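Local coordinates for protein 2,3-dihydroxybenzoate-AMP ligase (Bacillus subtilis, PDB 1MDB) that belongs to the ANL clan of AMP-binding enzymes, with an additional C-terminal domain, and holds adenosine monophosphate and 2,3-dihydroxy-benzoic acid in this model, at residues T49-R54 and N84-F89; I114-E119 and T194-L199; F310-A315 and I348-Q353. All blocks are in the same frame, centred on the assembly; numbering follows the deposited sequence.

Contact 1. Residues T49-R54 and N84-F89; sequences THWSYR and NIKEFF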
# COMPACT_ATOMS: atom_id res chain seq x y z
N THR A 49 -24.99 -1.48 6.33
CA THR A 49 -24.73 -2.79 6.93
C THR A 49 -23.59 -2.75 7.94
O THR A 49 -22.72 -1.89 7.87
CB THR A 49 -24.39 -3.84 5.85
OG1 THR A 49 -23.09 -3.56 5.30
CG2 THR A 49 -25.42 -3.79 4.73
N HIS A 50 -23.61 -3.70 8.87
CA HIS A 50 -22.60 -3.80 9.92
C HIS A 50 -22.34 -5.28 10.20
O HIS A 50 -23.22 -6.12 10.00
CB HIS A 50 -23.10 -3.13 11.20
CG HIS A 50 -23.52 -1.71 11.03
ND1 HIS A 50 -22.62 -0.67 10.93
CD2 HIS A 50 -24.75 -1.14 10.94
CE1 HIS A 50 -23.27 0.47 10.78
NE2 HIS A 50 -24.57 0.21 10.78
N TRP A 51 -21.13 -5.60 10.67
CA TRP A 51 -20.76 -6.98 11.00
C TRP A 51 -20.03 -6.97 12.33
O TRP A 51 -19.01 -6.29 12.49
CB TRP A 51 -19.83 -7.58 9.94
CG TRP A 51 -20.50 -8.22 8.77
CD1 TRP A 51 -21.83 -8.19 8.47
CD2 TRP A 51 -19.87 -8.96 7.71
NE1 TRP A 51 -22.07 -8.85 7.29
CE2 TRP A 51 -20.88 -9.33 6.80
CE3 TRP A 51 -18.55 -9.33 7.43
CZ2 TRP A 51 -20.62 -10.06 5.63
CZ3 TRP A 51 -18.28 -10.06 6.27
CH2 TRP A 51 -19.31 -10.41 5.39
N SER A 52 -20.54 -7.73 13.28
CA SER A 52 -19.91 -7.83 14.59
C SER A 52 -18.72 -8.77 14.46
O SER A 52 -18.62 -9.50 13.48
CB SER A 52 -20.89 -8.41 15.60
OG SER A 52 -21.31 -9.70 15.18
N TYR A 53 -17.84 -8.75 15.45
CA TYR A 53 -16.68 -9.62 15.44
C TYR A 53 -17.10 -11.08 15.45
O TYR A 53 -16.48 -11.92 14.79
CB TYR A 53 -15.78 -9.33 16.65
CG TYR A 53 -14.84 -8.16 16.47
CD1 TYR A 53 -15.28 -6.85 16.61
CD2 TYR A 53 -13.49 -8.37 16.14
CE1 TYR A 53 -14.40 -5.76 16.43
CE2 TYR A 53 -12.61 -7.29 15.96
CZ TYR A 53 -13.07 -6.00 16.10
OH TYR A 53 -12.22 -4.94 15.90
N ARG A 54 -18.15 -11.40 16.20
CA ARG A 54 -18.65 -12.78 16.28
C ARG A 54 -19.17 -13.17 14.90
O ARG A 54 -18.93 -14.28 14.42
CB ARG A 54 -19.78 -12.88 17.30
CG ARG A 54 -20.05 -14.30 17.79
CD ARG A 54 -19.14 -14.69 18.95
NE ARG A 54 -19.34 -13.79 20.09
CZ ARG A 54 -18.71 -13.91 21.26
NH1 ARG A 54 -17.84 -14.89 21.46
NH2 ARG A 54 -18.96 -13.05 22.24
N ASN A 84 -13.58 -2.57 -1.73
CA ASN A 84 -13.70 -2.38 -0.30
C ASN A 84 -15.11 -2.79 0.14
O ASN A 84 -15.98 -1.94 0.34
CB ASN A 84 -13.44 -0.91 0.05
CG ASN A 84 -11.96 -0.53 -0.07
OD1 ASN A 84 -11.16 -1.27 -0.64
ND2 ASN A 84 -11.61 0.63 0.47
N ILE A 85 -15.33 -4.10 0.28
CA ILE A 85 -16.63 -4.62 0.71
C ILE A 85 -16.42 -5.61 1.85
O ILE A 85 -15.31 -6.09 2.08
CB ILE A 85 -17.39 -5.29 -0.46
CG1 ILE A 85 -16.50 -6.32 -1.15
CG2 ILE A 85 -17.83 -4.23 -1.46
CD1 ILE A 85 -17.15 -6.98 -2.37
N LYS A 86 -17.50 -5.91 2.58
CA LYS A 86 -17.46 -6.81 3.72
C LYS A 86 -16.94 -8.20 3.36
O LYS A 86 -16.21 -8.81 4.14
CB LYS A 86 -18.86 -6.95 4.33
CG LYS A 86 -19.43 -5.65 4.89
CD LYS A 86 -20.64 -5.92 5.79
CE LYS A 86 -21.76 -6.64 5.05
NZ LYS A 86 -22.26 -5.84 3.92
N GLU A 87 -17.33 -8.70 2.20
CA GLU A 87 -16.91 -10.03 1.76
C GLU A 87 -15.41 -10.25 1.87
O GLU A 87 -14.96 -11.32 2.28
CB GLU A 87 -17.37 -10.26 0.32
CG GLU A 87 -18.86 -10.50 0.16
CD GLU A 87 -19.72 -9.33 0.64
OE1 GLU A 87 -19.37 -8.17 0.36
OE2 GLU A 87 -20.75 -9.59 1.29
N PHE A 88 -14.62 -9.24 1.51
CA PHE A 88 -13.17 -9.35 1.60
C PHE A 88 -12.75 -10.02 2.90
O PHE A 88 -11.97 -10.97 2.91
CB PHE A 88 -12.53 -7.96 1.53
CG PHE A 88 -11.03 -7.95 1.67
CD1 PHE A 88 -10.22 -8.23 0.57
CD2 PHE A 88 -10.44 -7.62 2.88
CE1 PHE A 88 -8.82 -8.17 0.68
CE2 PHE A 88 -9.04 -7.56 3.01
CZ PHE A 88 -8.23 -7.83 1.91
N PHE A 89 -13.30 -9.53 4.01
CA PHE A 89 -12.95 -10.04 5.32
C PHE A 89 -13.33 -11.49 5.62
O PHE A 89 -12.55 -12.22 6.24
CB PHE A 89 -13.50 -9.11 6.41
CG PHE A 89 -12.90 -7.74 6.38
CD1 PHE A 89 -13.53 -6.71 5.70
CD2 PHE A 89 -11.68 -7.50 6.99
CE1 PHE A 89 -12.95 -5.44 5.63
CE2 PHE A 89 -11.08 -6.24 6.93
CZ PHE A 89 -11.72 -5.21 6.24
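Lys86 lies across one face of the Trp51 indole and ends on the hydroxyl of Thr49. Lys86 CD sits 3.5 Å from the centroid of the Trp51 five-membered ring, 5° off its normal, a CH-pi contact over that ring. CE follows on the same side, with Lys86 CE 3.2 Å from Trp51 NE1, while Lys86 CB comes within 3.6 Å of Trp51 CH2 on the six-membered ring. The lysine chain is not extended: it folds at chi3 and again at chi4 (-60° and -61°), which carries the amine past the indole and down to the strand. There Lys86 NZ donates to Thr49 OG1 at 2.8 Å. That oxygen is held between the threonine's backbone N and carbonyl carbon, and it is gripped a second time through a hydrogen bond with Cys46 O, so two hydrogen bonds hold the hydroxyl. Glu87 adds little, its backbone N standing 4.1 Å from Trp51 CH2 in an oblique approach.

Around this, strand 49-52 is an outermost strand of the large mixed sheet, antiparallel to strand 42-46, to which the Trp51 backbone is hydrogen-bonded at Ala43 and Ile44. The indole also rests on Arg59 of helix 53-70, while Phe89 of helix 86-98 reaches Ile44 of strand 42-46 and Val243 and Leu247 of helix 242-248.

Contact 2. Residues I114-E119 and T194-L199; sequences ITYFCE and TGLSKL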
# COMPACT_ATOMS: atom_id res chain seq x y z
N ILE A 114 -3.97 -10.35 -14.00
CA ILE A 114 -4.66 -11.46 -13.33
C ILE A 114 -4.23 -12.82 -13.89
O ILE A 114 -3.93 -13.74 -13.13
CB ILE A 114 -6.20 -11.32 -13.43
CG1 ILE A 114 -6.65 -10.03 -12.74
CG2 ILE A 114 -6.88 -12.52 -12.77
CD1 ILE A 114 -6.19 -9.89 -11.28
N THR A 115 -4.19 -12.94 -15.21
CA THR A 115 -3.77 -14.19 -15.84
C THR A 115 -2.38 -14.57 -15.32
O THR A 115 -2.09 -15.74 -15.05
CB THR A 115 -3.74 -14.06 -17.38
OG1 THR A 115 -5.07 -13.78 -17.84
CG2 THR A 115 -3.26 -15.35 -18.04
N TYR A 116 -1.51 -13.58 -15.17
CA TYR A 116 -0.17 -13.80 -14.67
C TYR A 116 -0.22 -14.33 -13.23
O TYR A 116 0.38 -15.36 -12.92
CB TYR A 116 0.62 -12.50 -14.72
CG TYR A 116 1.95 -12.57 -14.02
CD1 TYR A 116 2.96 -13.42 -14.47
CD2 TYR A 116 2.21 -11.79 -12.89
CE1 TYR A 116 4.18 -13.49 -13.82
CE2 TYR A 116 3.42 -11.85 -12.23
CZ TYR A 116 4.41 -12.70 -12.70
OH TYR A 116 5.61 -12.79 -12.05
N PHE A 117 -0.93 -13.62 -12.36
CA PHE A 117 -1.06 -14.03 -10.97
C PHE A 117 -1.60 -15.47 -10.85
O PHE A 117 -1.14 -16.24 -10.00
CB PHE A 117 -2.01 -13.09 -10.21
CG PHE A 117 -1.58 -11.64 -10.20
CD1 PHE A 117 -2.50 -10.63 -9.95
CD2 PHE A 117 -0.26 -11.28 -10.44
CE1 PHE A 117 -2.12 -9.29 -9.93
CE2 PHE A 117 0.14 -9.94 -10.42
CZ PHE A 117 -0.80 -8.94 -10.17
N CYS A 118 -2.59 -15.81 -11.68
CA CYS A 118 -3.20 -17.14 -11.62
C CYS A 118 -2.26 -18.23 -12.12
O CYS A 118 -2.22 -19.33 -11.56
CB CYS A 118 -4.51 -17.17 -12.43
SG CYS A 118 -5.89 -16.24 -11.69
N GLU A 119 -1.50 -17.93 -13.17
CA GLU A 119 -0.54 -18.90 -13.73
C GLU A 119 0.61 -19.11 -12.76
O GLU A 119 0.83 -20.20 -12.26
CB GLU A 119 0.03 -18.37 -15.04
CG GLU A 119 -0.46 -19.06 -16.29
CD GLU A 119 0.31 -18.61 -17.52
OE1 GLU A 119 1.53 -18.85 -17.57
OE2 GLU A 119 -0.30 -17.99 -18.42
N THR A 194 7.52 -1.63 -14.09
CA THR A 194 7.72 -2.63 -15.14
C THR A 194 6.69 -3.74 -14.99
O THR A 194 7.03 -4.92 -14.91
CB THR A 194 9.17 -3.26 -15.15
OG1 THR A 194 10.15 -2.22 -15.27
CG2 THR A 194 9.33 -4.20 -16.36
N GLY A 195 5.42 -3.34 -14.95
CA GLY A 195 4.34 -4.31 -14.82
C GLY A 195 4.55 -5.43 -13.81
O GLY A 195 4.76 -5.16 -12.63
N LEU A 196 4.50 -6.67 -14.29
CA LEU A 196 4.65 -7.88 -13.48
C LEU A 196 5.32 -7.75 -12.11
O LEU A 196 6.53 -7.85 -11.98
CB LEU A 196 5.40 -8.97 -14.27
CG LEU A 196 4.91 -9.29 -15.69
CD1 LEU A 196 5.71 -10.47 -16.25
CD2 LEU A 196 3.43 -9.60 -15.65
N SER A 197 4.50 -7.53 -11.09
CA SER A 197 4.99 -7.40 -9.73
C SER A 197 5.48 -8.76 -9.24
O SER A 197 5.00 -9.80 -9.69
CB SER A 197 3.87 -6.94 -8.80
OG SER A 197 3.45 -5.62 -9.09
N LYS A 198 6.42 -8.74 -8.29
CA LYS A 198 6.94 -9.97 -7.70
C LYS A 198 5.93 -10.34 -6.62
O LYS A 198 5.23 -9.47 -6.11
CB LYS A 198 8.30 -9.69 -7.05
CG LYS A 198 9.29 -8.97 -7.94
CD LYS A 198 9.75 -9.86 -9.08
CE LYS A 198 10.73 -9.11 -9.98
NZ LYS A 198 11.57 -10.04 -10.79
N LEU A 199 5.83 -11.62 -6.27
CA LEU A 199 4.91 -12.04 -5.22
C LEU A 199 5.69 -12.08 -3.89
O LEU A 199 6.84 -12.51 -3.86
CB LEU A 199 4.28 -13.40 -5.54
CG LEU A 199 2.96 -13.31 -6.33
CD1 LEU A 199 3.18 -12.47 -7.56
CD2 LEU A 199 2.47 -14.69 -6.72
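The Tyr116 ring takes Leu196 over one face and the carbonyl of Ser197 at its edge. Leu196 CD2 stands 3.8 Å from the Tyr116 ring centroid and 17° off the normal, a CH-pi contact displaced toward the CG side of the ring; its shortest approach is 3.7 Å, from Leu196 CD2 to Tyr116 CG. Leu196 CB comes over the far end, 4.0 Å from Tyr116 CE2, so the leucine runs obliquely across the ring instead of touching it at one point. Near the ring plane, Ser197 O meets Tyr116 CE2 at 3.6 Å. Phe120, one helical turn on, also meets the tyrosine, the two ring planes only about 10° apart. Close by, Phe117 sets its ring edge-to-face with His109.

Tyr116 gets there because CG is anti to the backbone N (chi1 171°), which swings the ring off helix 111-120 toward the loop. No hydrogen bond crosses the contact. The loop is tied instead to its own stem: Ser197 OG bonds Ser190 O, and Lys198 N bonds Ser190 OG.

The loop follows strand 184-189, and its sequence matches the glycine-, serine- and threonine-rich loop, ending in a lysine, that is a signature of the ANL family, where it is generally a phosphate-binding loop. The side chain of Ser197 lies about 8 Å from the bound adenosine monophosphate, which places this surface packing at the flank of the nucleotide site.

Contact 3. Residues F310-A315 and I348-Q353; sequences FSAEAA and IIVNTQ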
# COMPACT_ATOMS: atom_id res chain seq x y z
N PHE A 310 5.06 12.77 0.93
CA PHE A 310 4.11 13.87 1.01
C PHE A 310 5.00 15.09 1.26
O PHE A 310 5.53 15.27 2.35
CB PHE A 310 3.13 13.65 2.17
CG PHE A 310 1.97 14.60 2.18
CD1 PHE A 310 1.38 15.03 0.99
CD2 PHE A 310 1.45 15.05 3.39
CE1 PHE A 310 0.29 15.88 1.01
CE2 PHE A 310 0.36 15.90 3.41
CZ PHE A 310 -0.22 16.32 2.21
N SER A 311 5.17 15.89 0.22
CA SER A 311 6.03 17.08 0.27
C SER A 311 5.71 18.04 1.41
O SER A 311 4.55 18.26 1.76
CB SER A 311 5.97 17.81 -1.07
OG SER A 311 6.59 17.04 -2.09
N ALA A 312 6.78 18.63 1.96
CA ALA A 312 6.69 19.56 3.07
C ALA A 312 5.69 20.68 2.89
O ALA A 312 4.91 20.97 3.80
CB ALA A 312 8.09 20.14 3.36
N GLU A 313 5.70 21.32 1.72
CA GLU A 313 4.80 22.43 1.40
C GLU A 313 3.33 22.04 1.55
O GLU A 313 2.47 22.89 1.81
CB GLU A 313 5.08 22.92 -0.02
CG GLU A 313 4.22 24.09 -0.52
CD GLU A 313 4.43 25.39 0.26
OE1 GLU A 313 5.59 25.73 0.58
OE2 GLU A 313 3.43 26.08 0.54
N ALA A 314 3.03 20.75 1.38
CA ALA A 314 1.66 20.29 1.50
C ALA A 314 1.42 19.78 2.91
O ALA A 314 0.44 20.14 3.54
CB ALA A 314 1.37 19.19 0.49
N ALA A 315 2.34 18.95 3.39
CA ALA A 315 2.22 18.37 4.72
C ALA A 315 1.90 19.41 5.81
O ALA A 315 0.99 19.21 6.61
CB ALA A 315 3.50 17.62 5.06
N ILE A 348 9.07 17.53 12.67
CA ILE A 348 9.48 16.17 12.36
C ILE A 348 8.39 15.48 11.53
O ILE A 348 8.68 14.67 10.65
CB ILE A 348 9.74 15.35 13.63
CG1 ILE A 348 11.10 15.75 14.22
CG2 ILE A 348 9.70 13.86 13.31
CD1 ILE A 348 11.47 14.98 15.47
N ILE A 349 7.14 15.82 11.82
CA ILE A 349 6.00 15.25 11.10
C ILE A 349 5.95 15.81 9.69
O ILE A 349 5.63 15.11 8.74
CB ILE A 349 4.66 15.58 11.81
CG1 ILE A 349 4.58 14.87 13.16
CG2 ILE A 349 3.48 15.20 10.92
CD1 ILE A 349 3.37 15.27 13.98
N VAL A 350 6.29 17.09 9.57
CA VAL A 350 6.26 17.78 8.28
C VAL A 350 7.48 17.61 7.38
O VAL A 350 7.38 17.75 6.16
CB VAL A 350 6.01 19.29 8.49
CG1 VAL A 350 6.28 20.07 7.20
CG2 VAL A 350 4.57 19.51 8.94
N ASN A 351 8.63 17.29 7.96
CA ASN A 351 9.83 17.18 7.14
C ASN A 351 10.48 15.81 7.02
O ASN A 351 11.46 15.66 6.29
CB ASN A 351 10.87 18.21 7.61
CG ASN A 351 10.36 19.63 7.48
OD1 ASN A 351 10.14 20.13 6.38
ND2 ASN A 351 10.16 20.28 8.62
N THR A 352 9.95 14.80 7.71
CA THR A 352 10.52 13.46 7.62
C THR A 352 9.46 12.44 7.24
O THR A 352 8.27 12.74 7.19
CB THR A 352 11.16 13.01 8.96
OG1 THR A 352 10.13 12.58 9.87
CG2 THR A 352 11.94 14.15 9.59
N GLN A 353 9.91 11.22 6.97
CA GLN A 353 9.01 10.13 6.61
C GLN A 353 9.05 9.05 7.71
O GLN A 353 8.93 7.86 7.43
CB GLN A 353 9.43 9.52 5.26
CG GLN A 353 9.02 10.33 4.02
CD GLN A 353 9.56 11.76 4.01
OE1 GLN A 353 8.89 12.69 4.46
NE2 GLN A 353 10.76 11.93 3.49
O HOH W 1 7.76 15.91 4.05
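Ala312 and Ala315 pack against Val350, joining two short helices. Along the first segment, Phe310 comes first: water 1 bridges its carbonyl to the other side, lying 2.9 Å from Phe310 O and 2.8 Å from Val350 O and placed to donate to each. More acceptors surround this water than it has protons, so the two bonds need not both hold at every moment. The Phe310 ring turns back on its own segment, one face lying under Ala315 N. At Ser311, the N-cap position, the side chain makes no capping bond and its OG goes to Glu443 OE2 instead; Ser311 O accepts from both Ala314 N and Ala315 N. Ala312 makes contact with both Val350 and Asn351: its CA is 3.6 Å from Val350 O, its CB 4.2 Å from Val350 CG1 and 3.7 Å from Asn351 OD1. Asn351 ND2 is hydrogen-bonded to Glu347 O. Ala315 closes the first segment, its CB 4.0 Å from Val350 O and 4.3 Å from Val350 CG1. That valine methyl serves both alanines because it lies anti to the backbone N (chi1 167°). Farther along, Gln353 touches the bound adenosine monophosphate.

With only methyls at Ala312 and Ala315, the helix can come close, Ala315 CA passing 5.4 Å from Val350 CA. No direct hydrogen bond joins the segments: alanine and valine carbon packs around a backbone carbonyl near the end of helix 346-351, and a water placed to donate to Val350 O can supply part of its polar demand.

In the fold
Read from the N terminus, the three contacts come in series, with neither nesting nor crossing. Contact 1 closes a short loop made mostly of helix 53-70 and strand 77-80, tying the edge of the large mixed sheet to helix 86-98. Contact 2 closes the longest loop, 74 residues containing strands 125-132 and 154-157 of the second sheet, and brings helix 111-120 against the loop before strand 199-203. Contact 3 closes a loop of 32 residues holding strands 325-331 and 337-339, toward the other end of the large sheet from contact 1, and ties helix 312-315 to helix 346-351. Contacts 2 and 3 lie on opposite sides of the chain's centre; no two contacts touch.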